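Local coordinates for extracellular solute-binding protein family 1 (Pseudothermotoga lettingae, PDB 5CI5), which probably serves as the extracellular sugar-binding component of an ABC transporter and holds alpha-D-tagatopyranose in its pocket, at residues 71-76 and 304-309. Numbering follows the deposited sequence.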
ATOM      1  N   THR A  71     -17.325   9.433  -4.151  1.00 11.35           N
ATOM      2  CA  THR A  71     -18.312  10.179  -4.935  1.00 12.97           C
ATOM      3  C   THR A  71     -19.422   9.256  -5.422  1.00 15.53           C
ATOM      4  O   THR A  71     -20.618   9.558  -5.311  1.00 17.17           O
ATOM      5  CB  THR A  71     -17.637  10.865  -6.146  1.00 15.81           C
ATOM      6  OG1 THR A  71     -16.678  11.819  -5.668  1.00 20.09           O
ATOM      7  CG2 THR A  71     -18.676  11.568  -7.038  1.00 18.21           C
ATOM      8  N   ALA A  72     -19.025   8.101  -5.936  1.00 13.48           N
ATOM      9  CA  ALA A  72     -19.982   7.136  -6.450  1.00 14.30           C
ATOM     10  C   ALA A  72     -20.827   6.506  -5.337  1.00 13.86           C
ATOM     11  O   ALA A  72     -22.035   6.304  -5.488  1.00 11.97           O
ATOM     12  CB  ALA A  72     -19.258   6.058  -7.224  1.00 12.15           C
ATOM     13  N   LEU A  73     -20.193   6.152  -4.228  1.00 11.75           N
ATOM     14  CA  LEU A  73     -20.918   5.475  -3.177  1.00 10.79           C
ATOM     15  C   LEU A  73     -21.904   6.424  -2.514  1.00 13.02           C
ATOM     16  O   LEU A  73     -23.028   6.030  -2.167  1.00 15.08           O
ATOM     17  CB  LEU A  73     -19.958   4.882  -2.147  1.00 10.11           C
ATOM     18  CG  LEU A  73     -19.039   3.757  -2.606  1.00 11.75           C
ATOM     19  CD1 LEU A  73     -18.038   3.395  -1.538  1.00 12.91           C
ATOM     20  CD2 LEU A  73     -19.861   2.522  -3.000  1.00 16.21           C
ATOM     21  N   GLN A  74     -21.512   7.683  -2.360  1.00 13.85           N
ATOM     22  CA  GLN A  74     -22.432   8.691  -1.838  1.00 14.69           C
ATOM     23  C   GLN A  74     -23.663   8.823  -2.716  1.00 15.17           C
ATOM     24  O   GLN A  74     -24.769   9.002  -2.209  1.00 21.83           O
ATOM     25  CB  GLN A  74     -21.761  10.053  -1.731  1.00 21.64           C
ATOM     26  CG  GLN A  74     -20.712  10.163  -0.687  1.00 35.80           C
ATOM     27  CD  GLN A  74     -20.049  11.535  -0.694  1.00 44.16           C
ATOM     28  OE1 GLN A  74     -19.991  12.205  -1.731  1.00 45.92           O
ATOM     29  NE2 GLN A  74     -19.558  11.962   0.465  1.00 44.44           N
ATOM     30  N   ALA A  75     -23.466   8.750  -4.032  1.00 15.65           N
ATOM     31  CA  ALA A  75     -24.551   8.936  -4.996  1.00 16.84           C
ATOM     32  C   ALA A  75     -25.395   7.675  -5.217  1.00 19.69           C
ATOM     33  O   ALA A  75     -26.472   7.743  -5.790  1.00 18.69           O
ATOM     34  CB  ALA A  75     -23.973   9.415  -6.322  1.00 21.76           C
ATOM     35  N   GLY A  76     -24.924   6.522  -4.759  1.00 18.69           N
ATOM     36  CA  GLY A  76     -25.648   5.276  -4.985  1.00 18.57           C
ATOM     37  C   GLY A  76     -25.467   4.684  -6.361  1.00 18.41           C
ATOM     38  O   GLY A  76     -26.262   3.844  -6.778  1.00 19.92           O
ATOM     39  N   VAL A 304     -15.224  -5.213  -2.708  1.00  8.34           N
ATOM     40  CA  VAL A 304     -16.436  -4.874  -1.947  1.00  6.01           C
ATOM     41  C   VAL A 304     -17.624  -4.737  -2.897  1.00  7.39           C
ATOM     42  O   VAL A 304     -17.451  -4.462  -4.070  1.00  8.93           O
ATOM     43  CB  VAL A 304     -16.293  -3.570  -1.114  1.00  8.65           C
ATOM     44  CG1 VAL A 304     -15.057  -3.666  -0.232  1.00  6.50           C
ATOM     45  CG2 VAL A 304     -16.235  -2.329  -1.993  1.00  9.16           C
ATOM     46  N   ILE A 305     -18.820  -4.946  -2.357  1.00  9.66           N
ATOM     47  CA  ILE A 305     -20.071  -4.865  -3.111  1.00  9.72           C
ATOM     48  C   ILE A 305     -20.924  -3.765  -2.514  1.00  7.61           C
ATOM     49  O   ILE A 305     -21.335  -3.884  -1.365  1.00  9.76           O
ATOM     50  CB  ILE A 305     -20.830  -6.197  -3.059  1.00 10.61           C
ATOM     51  CG1 ILE A 305     -19.996  -7.303  -3.714  1.00  8.71           C
ATOM     52  CG2 ILE A 305     -22.200  -6.068  -3.739  1.00  9.85           C
ATOM     53  CD1 ILE A 305     -20.555  -8.677  -3.504  1.00  9.85           C
ATOM     54  N   PRO A 306     -21.204  -2.698  -3.278  1.00  7.45           N
ATOM     55  CA  PRO A 306     -22.014  -1.626  -2.709  1.00  8.42           C
ATOM     56  C   PRO A 306     -23.426  -2.113  -2.369  1.00  9.57           C
ATOM     57  O   PRO A 306     -24.013  -2.895  -3.109  1.00 10.90           O
ATOM     58  CB  PRO A 306     -22.033  -0.562  -3.824  1.00 13.82           C
ATOM     59  CG  PRO A 306     -20.770  -0.825  -4.586  1.00 11.65           C
ATOM     60  CD  PRO A 306     -20.704  -2.333  -4.617  1.00 10.94           C
ATOM     61  N   SER A 307     -23.955  -1.622  -1.247  1.00 10.14           N
ATOM     62  CA  SER A 307     -25.285  -1.979  -0.810  1.00  9.86           C
ATOM     63  C   SER A 307     -26.343  -1.493  -1.812  1.00  9.41           C
ATOM     64  O   SER A 307     -27.458  -2.017  -1.840  1.00 12.03           O
ATOM     65  CB  SER A 307     -25.526  -1.377   0.566  1.00 11.03           C
ATOM     66  OG  SER A 307     -25.388   0.031   0.475  1.00 13.03           O
ATOM     67  N   SER A 308     -26.002  -0.501  -2.633  1.00 10.19           N
ATOM     68  CA  SER A 308     -26.936   0.013  -3.633  1.00 13.03           C
ATOM     69  C   SER A 308     -26.910  -0.751  -4.960  1.00 13.65           C
ATOM     70  O   SER A 308     -27.688  -0.433  -5.871  1.00 14.93           O
ATOM     71  CB  SER A 308     -26.660   1.491  -3.892  1.00 14.17           C
ATOM     72  OG  SER A 308     -27.034   2.250  -2.747  1.00 22.62           O
ATOM     73  N   SER A 309     -26.044  -1.746  -5.081  1.00 10.25           N
ATOM     74  CA  SER A 309     -25.941  -2.485  -6.332  1.00 10.27           C
ATOM     75  C   SER A 309     -27.177  -3.345  -6.596  1.00 10.83           C
ATOM     76  O   SER A 309     -27.645  -4.067  -5.700  1.00 13.37           O
ATOM     77  CB  SER A 309     -24.701  -3.373  -6.332  1.00 12.77           C
ATOM     78  OG  SER A 309     -24.719  -4.241  -7.450  1.00 16.32           O
TER
HETATM   79  O   HOH W   1     -25.793   1.214  -7.738  1.00 30.35           O
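Leu73 lays one branch of its fork on the ring of Pro306: its CD2 lies 3.8 Å from Pro306 CG and 3.9 Å from Pro306 CB, and the two side chains meet at about a right angle. Chi1 of -66° sets CG of Leu73 anti to its own carbonyl carbon, and chi2 of 173° extends CD1 away from CA, leaving CD2 as the branch at the proline although the CB itself does not aim there. Phe93 of helix 89-95 and Trp98 also pack on Leu73, making the leucine part of a larger apolar cluster.

A second, more exposed meeting lies where helix 62-75 stops. Gly76, at a phi of 79°, is the C-prime residue of a Schellman motif, in which Lys77 N reaches Ala72 O and a weak bond joins Gly76 N to Leu73 O. Gly76 O approaches Ser308 CB at 3.7 Å, and one water donates to the same oxygen at 2.8 Å and, weakly, to Ser308 O. Ser308 sits in a type I turn from Pro306 to Ser309, closed by Ser309 N to Pro306 O at 3.1 Å; at the end of the turn, Ser309 OG hydrogen-bonds Asp80 OD1.

The contact thus joins a helix end to the loop following strand 298-304, away from the tagatose pocket. With no direct hydrogen bond between the segments, they touch by van der Waals contact alone, and the polar link between their backbones passes through one water, whose bond to Ser308 O is weak.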